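Local coordinates for protein lipid II:glycine glycyltransferase (Staphylococcus aureus, PDB 6SNR) that probably adds the first glycine of the pentaglycine bridge of peptidoglycan to the lysine of lipid II, taking it from glycyl-tRNA, at residues 196-202 and 320-325. Coordinates in Å, arbitrary orientation, origin at the centre of the assembly. Residue numbers count along the deposited sequence, not the author numbering.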
loop_
_atom_site.group_PDB
_atom_site.type_symbol
_atom_site.label_atom_id
_atom_site.label_comp_id
_atom_site.label_asym_id
_atom_site.label_seq_id
_atom_site.Cartn_x
_atom_site.Cartn_y
_atom_site.Cartn_z
ATOM N N MET A 196 -6.063 3.349 -14.222
ATOM C CA MET A 196 -7.048 2.745 -13.361
ATOM C C MET A 196 -8.311 2.414 -14.141
ATOM O O MET A 196 -8.951 1.409 -13.856
ATOM C CB MET A 196 -7.350 3.674 -12.182
ATOM C CG MET A 196 -8.383 3.116 -11.213
ATOM S SD MET A 196 -7.772 1.640 -10.377
ATOM C CE MET A 196 -6.517 2.315 -9.302
ATOM N N LYS A 197 -8.654 3.269 -15.109
ATOM C CA LYS A 197 -9.818 3.053 -15.980
ATOM C C LYS A 197 -9.624 1.738 -16.740
ATOM O O LYS A 197 -10.534 0.889 -16.768
ATOM C CB LYS A 197 -9.980 4.245 -16.939
ATOM C CG LYS A 197 -11.186 4.202 -17.863
ATOM C CD LYS A 197 -11.300 5.506 -18.649
ATOM C CE LYS A 197 -12.295 5.403 -19.796
ATOM N NZ LYS A 197 -12.253 6.612 -20.670
ATOM N N ILE A 198 -8.408 1.551 -17.272
ATOM C CA ILE A 198 -8.052 0.325 -18.022
ATOM C C ILE A 198 -8.117 -0.908 -17.110
ATOM O O ILE A 198 -8.620 -1.971 -17.494
ATOM C CB ILE A 198 -6.649 0.453 -18.687
ATOM C CG1 ILE A 198 -6.651 1.569 -19.739
ATOM C CG2 ILE A 198 -6.233 -0.864 -19.343
ATOM C CD1 ILE A 198 -5.277 2.046 -20.177
ATOM N N THR A 199 -7.608 -0.760 -15.889
ATOM C CA THR A 199 -7.616 -1.829 -14.919
ATOM C C THR A 199 -9.038 -2.206 -14.483
ATOM O O THR A 199 -9.336 -3.373 -14.269
ATOM C CB THR A 199 -6.782 -1.431 -13.691
ATOM O OG1 THR A 199 -5.472 -1.072 -14.127
ATOM C CG2 THR A 199 -6.697 -2.563 -12.686
ATOM N N GLY A 200 -9.903 -1.211 -14.324
ATOM C CA GLY A 200 -11.297 -1.487 -13.982
ATOM C C GLY A 200 -11.985 -2.294 -15.062
ATOM O O GLY A 200 -12.716 -3.245 -14.762
ATOM N N GLU A 201 -11.744 -1.910 -16.313
ATOM C CA GLU A 201 -12.340 -2.572 -17.468
ATOM C C GLU A 201 -11.804 -3.990 -17.677
ATOM O O GLU A 201 -12.568 -4.877 -18.052
ATOM C CB GLU A 201 -12.136 -1.732 -18.730
ATOM N N ARG A 202 -10.505 -4.198 -17.434
ATOM C CA ARG A 202 -9.884 -5.524 -17.554
ATOM C C ARG A 202 -10.365 -6.471 -16.459
ATOM O O ARG A 202 -10.711 -7.623 -16.730
ATOM C CB ARG A 202 -8.354 -5.436 -17.503
ATOM C CG ARG A 202 -7.662 -6.800 -17.576
ATOM C CD ARG A 202 -6.144 -6.735 -17.500
ATOM N NE ARG A 202 -5.655 -6.028 -16.315
ATOM C CZ ARG A 202 -5.147 -4.791 -16.297
ATOM N NH1 ARG A 202 -5.032 -4.060 -17.402
ATOM N NH2 ARG A 202 -4.727 -4.288 -15.150
ATOM N N TYR A 320 -3.583 1.647 -3.775
ATOM C CA TYR A 320 -4.189 1.436 -5.072
ATOM C C TYR A 320 -3.081 1.238 -6.099
ATOM O O TYR A 320 -2.052 1.901 -6.024
ATOM C CB TYR A 320 -5.027 2.657 -5.521
ATOM C CG TYR A 320 -6.296 2.902 -4.737
ATOM C CD1 TYR A 320 -7.420 2.165 -4.991
ATOM C CD2 TYR A 320 -6.366 3.922 -3.779
ATOM C CE1 TYR A 320 -8.604 2.374 -4.276
ATOM C CE2 TYR A 320 -7.532 4.146 -3.051
ATOM C CZ TYR A 320 -8.644 3.384 -3.317
ATOM O OH TYR A 320 -9.803 3.586 -2.616
ATOM N N GLY A 321 -3.318 0.350 -7.059
ATOM C CA GLY A 321 -2.404 0.149 -8.199
ATOM C C GLY A 321 -3.153 -0.073 -9.503
ATOM O O GLY A 321 -4.314 -0.500 -9.478
ATOM N N ALA A 322 -2.517 0.245 -10.624
ATOM C CA ALA A 322 -3.174 0.145 -11.945
ATOM C C ALA A 322 -2.132 -0.160 -12.976
ATOM O O ALA A 322 -0.959 0.187 -12.793
ATOM C CB ALA A 322 -3.924 1.427 -12.299
ATOM N N SER A 323 -2.535 -0.814 -14.070
ATOM C CA SER A 323 -1.585 -1.048 -15.152
ATOM C C SER A 323 -2.318 -1.220 -16.470
ATOM O O SER A 323 -3.484 -1.628 -16.467
ATOM C CB SER A 323 -0.720 -2.286 -14.860
ATOM O OG SER A 323 -1.515 -3.450 -14.687
ATOM N N SER A 324 -1.615 -0.899 -17.555
ATOM C CA SER A 324 -2.193 -0.940 -18.907
ATOM C C SER A 324 -2.100 -2.333 -19.479
ATOM O O SER A 324 -1.499 -3.215 -18.892
ATOM C CB SER A 324 -1.482 0.025 -19.844
ATOM O OG SER A 324 -0.162 -0.394 -20.118
ATOM N N ASN A 325 -2.738 -2.516 -20.634
ATOM C CA ASN A 325 -2.699 -3.783 -21.352
ATOM C C ASN A 325 -1.459 -3.948 -22.242
ATOM O O ASN A 325 -1.256 -5.016 -22.831
ATOM C CB ASN A 325 -3.976 -3.914 -22.215
ATOM C CG ASN A 325 -5.255 -3.957 -21.388
ATOM O OD1 ASN A 325 -6.209 -3.235 -21.665
ATOM N ND2 ASN A 325 -5.307 -4.852 -20.419
#
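The last two turns of helix 189-202 lie almost at right angles across the C-terminal end of strand 315-323, a helix-on-sheet contact near the protein surface in which side chains of the helix bond to the strand's backbone. The strand runs between 302-312 and 351-356 in a mixed sheet, consistent with the acetyltransferase-like (GNAT-like) fold of the FemABX family. The axes of 196-202 and 320-323 cross at 83° and approach to 6.5 Å, close for a helix over a strand. The small Ala322 suits this approach: its methyl group points at the helix, CB 3.5 Å from Met196 N. The flexible Met196 side chain, with chi2 and chi3 both p, reaches along the strand, so that its CE lies 4.1 Å from both Ala322 CB and Tyr320 CB.

One turn on, the contact becomes polar. Ser323 N donates to Thr199 OG1 (2.9 Å); the same hydroxyl also bonds to Leu195 O one turn back, so a short threonine side chain serves both the helix and the strand. Arg202, long enough to reach back from the end of the helix, directs NH1 (3.0 Å) and NH2 (3.2 Å) at Ser323 O, a forked pair of hydrogen bonds to one carbonyl. Thr199 and Arg202 thus satisfy both backbone groups of Ser323 at the strand's end. Beside them Ile198 covers the chain as it leaves the sheet, its CG2 4.1 Å from Ser324 CA.

Two neighbours flank the contact: backbone hydrogen bonds join strand 302-312 to Tyr320, Ala322 and on to Ser324, while helix 210-220 packs Phe213 against Met196 and edge-to-face with Tyr320, whose hydroxyl bonds to Tyr212.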